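Local coordinates for Orf c02003 protein (Sulfolobus solfataricus P2, PDB 2Q00) that is of unknown function but belongs to the archaeal PaREP1/PaREP8 family and folds as a compact single-chain bundle of helices, at residues A[26-31]-A[88-93]; A[32-37]-A[109-114]. One frame throughout, in Å; residues are numbered along the deposited sequence.

Interaction 1: A[26-31]-A[88-93]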
loop_
_atom_site.group_PDB
_atom_site.type_symbol
_atom_site.label_atom_id
_atom_site.label_comp_id
_atom_site.label_asym_id
_atom_site.label_seq_id
_atom_site.Cartn_x
_atom_site.Cartn_y
_atom_site.Cartn_z
ATOM N N ALA A 26 -8.202 6.434 8.145
ATOM C CA ALA A 26 -7.704 5.072 8.065
ATOM C C ALA A 26 -7.419 4.689 6.616
ATOM O O ALA A 26 -6.329 4.193 6.304
ATOM C CB ALA A 26 -8.719 4.101 8.691
ATOM N N CYS A 27 -8.389 4.917 5.731
ATOM C CA CYS A 27 -8.210 4.597 4.310
ATOM C C CYS A 27 -6.927 5.200 3.754
ATOM O O CYS A 27 -6.138 4.522 3.092
ATOM C CB CYS A 27 -9.395 5.117 3.479
ATOM S SG CYS A 27 -10.950 4.242 3.759
ATOM N N GLU A 28 -6.722 6.482 4.020
ATOM C CA GLU A 28 -5.538 7.165 3.528
ATOM C C GLU A 28 -4.248 6.580 4.105
ATOM O O GLU A 28 -3.240 6.485 3.403
ATOM C CB GLU A 28 -5.632 8.666 3.823
ATOM C CG GLU A 28 -4.547 9.496 3.129
ATOM C CD GLU A 28 -4.216 9.000 1.714
ATOM O OE1 GLU A 28 -5.144 8.786 0.900
ATOM O OE2 GLU A 28 -3.015 8.822 1.416
ATOM N N LYS A 29 -4.278 6.176 5.374
ATOM C CA LYS A 29 -3.087 5.605 5.996
ATOM C C LYS A 29 -2.822 4.221 5.450
ATOM O O LYS A 29 -1.659 3.828 5.270
ATOM C CB LYS A 29 -3.229 5.556 7.518
ATOM C CG LYS A 29 -2.607 6.754 8.230
ATOM C CD LYS A 29 -3.464 7.995 8.165
ATOM C CE LYS A 29 -2.613 9.255 8.006
ATOM N NZ LYS A 29 -1.376 9.249 8.837
ATOM N N TYR A 30 -3.898 3.479 5.188
ATOM C CA TYR A 30 -3.766 2.143 4.624
ATOM C C TYR A 30 -3.152 2.276 3.243
ATOM O O TYR A 30 -2.326 1.462 2.843
ATOM C CB TYR A 30 -5.124 1.457 4.506
ATOM C CG TYR A 30 -5.654 0.872 5.797
ATOM C CD1 TYR A 30 -4.953 -0.132 6.463
ATOM C CD2 TYR A 30 -6.868 1.312 6.344
ATOM C CE1 TYR A 30 -5.440 -0.687 7.641
ATOM C CE2 TYR A 30 -7.372 0.760 7.524
ATOM C CZ TYR A 30 -6.648 -0.247 8.173
ATOM O OH TYR A 30 -7.118 -0.825 9.334
ATOM N N TYR A 31 -3.568 3.301 2.506
ATOM C CA TYR A 31 -3.026 3.502 1.173
ATOM C C TYR A 31 -1.543 3.869 1.271
ATOM O O TYR A 31 -0.716 3.331 0.545
ATOM C CB TYR A 31 -3.788 4.600 0.435
ATOM C CG TYR A 31 -3.240 4.858 -0.951
ATOM C CD1 TYR A 31 -3.286 3.866 -1.937
ATOM C CD2 TYR A 31 -2.657 6.086 -1.276
ATOM C CE1 TYR A 31 -2.767 4.090 -3.202
ATOM C CE2 TYR A 31 -2.135 6.319 -2.540
ATOM C CZ TYR A 31 -2.192 5.313 -3.498
ATOM O OH TYR A 31 -1.645 5.511 -4.735
ATOM N N THR A 88 -8.258 1.563 -4.504
ATOM C CA THR A 88 -9.688 1.722 -4.199
ATOM C C THR A 88 -9.869 2.454 -2.885
ATOM O O THR A 88 -10.726 3.336 -2.751
ATOM C CB THR A 88 -10.413 0.383 -4.048
ATOM O OG1 THR A 88 -10.258 -0.395 -5.240
ATOM C CG2 THR A 88 -11.890 0.628 -3.771
ATOM N N LEU A 89 -9.073 2.060 -1.900
ATOM C CA LEU A 89 -9.128 2.701 -0.603
ATOM C C LEU A 89 -8.808 4.178 -0.804
ATOM O O LEU A 89 -9.467 5.048 -0.235
ATOM C CB LEU A 89 -8.104 2.061 0.355
ATOM C CG LEU A 89 -8.550 0.759 1.022
ATOM C CD1 LEU A 89 -7.417 0.085 1.750
ATOM C CD2 LEU A 89 -9.677 1.097 1.979
ATOM N N HIS A 90 -7.799 4.448 -1.626
ATOM C CA HIS A 90 -7.367 5.811 -1.891
ATOM C C HIS A 90 -8.453 6.677 -2.526
ATOM O O HIS A 90 -8.835 7.715 -1.976
ATOM C CB HIS A 90 -6.136 5.798 -2.801
ATOM C CG HIS A 90 -5.512 7.145 -2.993
ATOM N ND1 HIS A 90 -4.806 7.485 -4.128
ATOM C CD2 HIS A 90 -5.471 8.232 -2.183
ATOM C CE1 HIS A 90 -4.359 8.724 -4.012
ATOM N NE2 HIS A 90 -4.749 9.198 -2.841
ATOM N N VAL A 91 -8.944 6.255 -3.690
ATOM C CA VAL A 91 -9.972 7.011 -4.404
ATOM C C VAL A 91 -11.341 7.015 -3.722
ATOM O O VAL A 91 -11.730 7.998 -3.094
ATOM C CB VAL A 91 -10.144 6.481 -5.839
ATOM C CG1 VAL A 91 -11.245 7.248 -6.543
ATOM C CG2 VAL A 91 -8.837 6.617 -6.596
ATOM N N GLU A 92 -12.066 5.911 -3.847
ATOM C CA GLU A 92 -13.395 5.777 -3.255
ATOM C C GLU A 92 -13.449 5.991 -1.747
ATOM O O GLU A 92 -14.484 6.378 -1.206
ATOM C CB GLU A 92 -13.961 4.399 -3.587
ATOM C CG GLU A 92 -14.351 4.255 -5.042
ATOM C CD GLU A 92 -14.725 2.841 -5.401
ATOM O OE1 GLU A 92 -15.525 2.234 -4.655
ATOM O OE2 GLU A 92 -14.221 2.339 -6.430
ATOM N N GLY A 93 -12.332 5.745 -1.072
ATOM C CA GLY A 93 -12.308 5.901 0.369
ATOM C C GLY A 93 -12.025 7.302 0.873
ATOM O O GLY A 93 -12.922 7.998 1.350
#
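Tyr-31 and His-90 lay their rings one on the other in an offset stack, centroids 3.9 Å apart and planes only 7° from parallel. In both side chains CG is anti to the backbone N (chi1 179° in Tyr-31), which sets it over the gap between the helices. The overlap is shifted: CB of His-90 sits over the middle of the phenol ring, 3.5 Å from its centroid, as a CH-pi contact, while the imidazole runs outward above CD2 and CE2. ND1 of His-90 lies 3.3 Å from Tyr-31 CE2. Glu-28 comes to the imidazole's edge. A bend at chi2 turns CD toward the imidazole, and OE1 lies 3.1 Å from His-90 CD2, near the ring plane; OE1 is buried and has no hydrogen-bonding partner in the model. An alanine in place of Tyr-31 would probably leave the imidazole without its stacking partner and open a gap over that face. One turn back, Cys-27 points SG at Leu-89 CD2 (3.8 Å), and SG also touches Gly-93 CA, where the helix widens into a pi-type turn. CD1 of Leu-89 meets CB of Tyr-30, whose ring leads away, its OH hydrogen-bonded to Glu-15 OE1 on helix 6-19. Trp-83 and Trp-87 extend the aromatic cluster around the stack. This is nearly antiparallel helix-helix packing, the axes of 26-31 and 88-93 8.2 Å apart at -151°, within an all-helical bundle.

Interaction 2: A[32-37]-A[109-114]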
loop_
_atom_site.group_PDB
_atom_site.type_symbol
_atom_site.label_atom_id
_atom_site.label_comp_id
_atom_site.label_asym_id
_atom_site.label_seq_id
_atom_site.Cartn_x
_atom_site.Cartn_y
_atom_site.Cartn_z
ATOM N N LYS A 32 -1.212 4.794 2.166
ATOM C CA LYS A 32 0.179 5.193 2.357
ATOM C C LYS A 32 1.006 3.977 2.759
ATOM O O LYS A 32 2.153 3.847 2.350
ATOM C CB LYS A 32 0.290 6.285 3.422
ATOM C CG LYS A 32 -0.141 7.652 2.927
ATOM C CD LYS A 32 0.027 8.713 4.000
ATOM C CE LYS A 32 -0.306 10.115 3.479
ATOM N NZ LYS A 32 -0.028 11.136 4.551
ATOM N N ALA A 33 0.415 3.086 3.553
ATOM C CA ALA A 33 1.099 1.867 3.966
ATOM C C ALA A 33 1.412 1.063 2.713
ATOM O O ALA A 33 2.489 0.475 2.588
ATOM C CB ALA A 33 0.213 1.030 4.924
ATOM N N ALA A 34 0.462 1.042 1.782
ATOM C CA ALA A 34 0.632 0.303 0.529
ATOM C C ALA A 34 1.703 0.933 -0.347
ATOM O O ALA A 34 2.525 0.230 -0.940
ATOM C CB ALA A 34 -0.685 0.237 -0.229
ATOM N N GLU A 35 1.702 2.258 -0.426
ATOM C CA GLU A 35 2.693 2.923 -1.245
ATOM C C GLU A 35 4.104 2.570 -0.766
ATOM O O GLU A 35 4.977 2.225 -1.572
ATOM C CB GLU A 35 2.487 4.428 -1.206
ATOM C CG GLU A 35 3.512 5.171 -2.049
ATOM C CD GLU A 35 3.261 6.665 -2.114
ATOM O OE1 GLU A 35 2.095 7.066 -2.349
ATOM O OE2 GLU A 35 4.236 7.433 -1.944
ATOM N N GLU A 36 4.308 2.626 0.551
ATOM C CA GLU A 36 5.602 2.315 1.147
ATOM C C GLU A 36 5.998 0.866 0.915
ATOM O O GLU A 36 7.179 0.556 0.736
ATOM C CB GLU A 36 5.582 2.602 2.648
ATOM C CG GLU A 36 5.310 4.055 2.985
ATOM C CD GLU A 36 6.372 4.975 2.431
ATOM O OE1 GLU A 36 7.560 4.751 2.742
ATOM O OE2 GLU A 36 6.019 5.919 1.687
ATOM N N ALA A 37 5.015 -0.024 0.925
ATOM C CA ALA A 37 5.288 -1.438 0.708
ATOM C C ALA A 37 5.861 -1.636 -0.685
ATOM O O ALA A 37 6.795 -2.415 -0.882
ATOM C CB ALA A 37 4.014 -2.246 0.868
ATOM N N GLU A 109 -7.388 -5.465 4.318
ATOM C CA GLU A 109 -6.786 -6.783 4.503
ATOM C C GLU A 109 -5.813 -7.105 3.364
ATOM O O GLU A 109 -4.824 -7.805 3.566
ATOM C CB GLU A 109 -7.876 -7.853 4.601
ATOM C CG GLU A 109 -7.409 -9.174 5.209
ATOM C CD GLU A 109 -6.693 -9.008 6.562
ATOM O OE1 GLU A 109 -7.199 -8.284 7.467
ATOM O OE2 GLU A 109 -5.617 -9.623 6.713
ATOM N N ASP A 110 -6.090 -6.597 2.168
ATOM C CA ASP A 110 -5.197 -6.833 1.031
ATOM C C ASP A 110 -3.914 -5.995 1.220
ATOM O O ASP A 110 -2.824 -6.360 0.734
ATOM C CB ASP A 110 -5.886 -6.452 -0.294
ATOM C CG ASP A 110 -6.988 -7.437 -0.707
ATOM O OD1 ASP A 110 -6.883 -8.652 -0.416
ATOM O OD2 ASP A 110 -7.964 -6.990 -1.351
ATOM N N VAL A 111 -4.058 -4.862 1.908
ATOM C CA VAL A 111 -2.913 -4.005 2.196
ATOM C C VAL A 111 -1.987 -4.738 3.179
ATOM O O VAL A 111 -0.773 -4.760 2.994
ATOM C CB VAL A 111 -3.346 -2.673 2.839
ATOM C CG1 VAL A 111 -2.116 -1.859 3.211
ATOM C CG2 VAL A 111 -4.228 -1.894 1.877
ATOM N N ARG A 112 -2.575 -5.345 4.211
ATOM C CA ARG A 112 -1.801 -6.075 5.208
ATOM C C ARG A 112 -0.895 -7.101 4.542
ATOM O O ARG A 112 0.297 -7.191 4.841
ATOM C CB ARG A 112 -2.722 -6.804 6.189
ATOM C CG ARG A 112 -2.039 -7.211 7.500
ATOM C CD ARG A 112 -2.652 -8.477 8.118
ATOM N NE ARG A 112 -2.589 -8.491 9.585
ATOM C CZ ARG A 112 -1.474 -8.391 10.315
ATOM N NH1 ARG A 112 -0.279 -8.266 9.736
ATOM N NH2 ARG A 112 -1.556 -8.400 11.642
ATOM N N LYS A 113 -1.467 -7.876 3.633
ATOM C CA LYS A 113 -0.733 -8.916 2.920
ATOM C C LYS A 113 0.394 -8.296 2.106
ATOM O O LYS A 113 1.471 -8.864 1.953
ATOM C CB LYS A 113 -1.700 -9.678 1.998
ATOM C CG LYS A 113 -1.208 -11.046 1.538
ATOM C CD LYS A 113 -2.363 -11.876 0.949
ATOM C CE LYS A 113 -1.920 -13.267 0.495
ATOM N NZ LYS A 113 -3.043 -13.997 -0.164
ATOM N N LEU A 114 0.131 -7.116 1.580
ATOM C CA LEU A 114 1.120 -6.431 0.778
ATOM C C LEU A 114 2.243 -5.959 1.684
ATOM O O LEU A 114 3.421 -6.126 1.380
ATOM C CB LEU A 114 0.458 -5.241 0.085
ATOM C CG LEU A 114 1.324 -4.382 -0.818
ATOM C CD1 LEU A 114 2.098 -5.253 -1.799
ATOM C CD2 LEU A 114 0.428 -3.387 -1.534
#
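Ala-37 and Leu-114 make the tightest meeting here, CB of the alanine lying 3.8 Å from CG of the leucine. CG of Leu-114 is anti to its backbone N (chi1 -180°), which carries the branch point across to helix 23-45, and CD2 touches Ala-34 CB at 4.0 Å. One turn earlier on helix 101-122, Val-111 does the same work with a single methyl. Its CG1, anti to the backbone N, stands 4.1 Å from Ala-33 CB and equally far from Ala-34 N. The side chains that meet are all aliphatic, resting also on backbone atoms, Val-111 CG1 on Ala-34 N and Ala-37 CB on Leu-114 O. The two segments run the same way, the axes of 32-37 and 109-114 27° from parallel and 9.2 Å apart, and Ala-33, Ala-34 and Ala-37 give a small-residue face against which the branched side chains of the other helix pack, as in the interior of a helical bundle. Helix 79-95 closes in on the same region: Trp-83 and Ala-86 touch Ala-34, and Leu-89 touches Val-111. Tyr-10 of helix 6-19 lies against Ala-33. Farther out, polar ties join these helices to their surroundings: Asp-110 OD2 is hydrogen-bonded to Ser-85 OG, Lys-113 NZ forms a salt bridge with Glu-78 OE1, and Glu-36 OE1 is hydrogen-bonded to Ser-6 OG.

How the interactions relate
Both contacts are buried and share helix 23-45, which meets helix 79-95 in interaction 1 and, in its next six residues, helix 101-122 in interaction 2. The centre of interaction 2 is about 3 Å from the centre of the chain, and only aliphatic side chains meet across it; that of interaction 1 is about 9 Å away, and this contact mixes aromatic, sulfur and carboxylate groups and buries more surface, 350 against 193 Å². The helix pairs also differ in direction, nearly antiparallel in the first and nearly parallel in the second. Their centres are about 10 Å apart, and Val-111 bridges them: CG1 packs on Tyr-30 O at 3.3 Å, CG2 on Leu-89 CD1 at 3.8 Å.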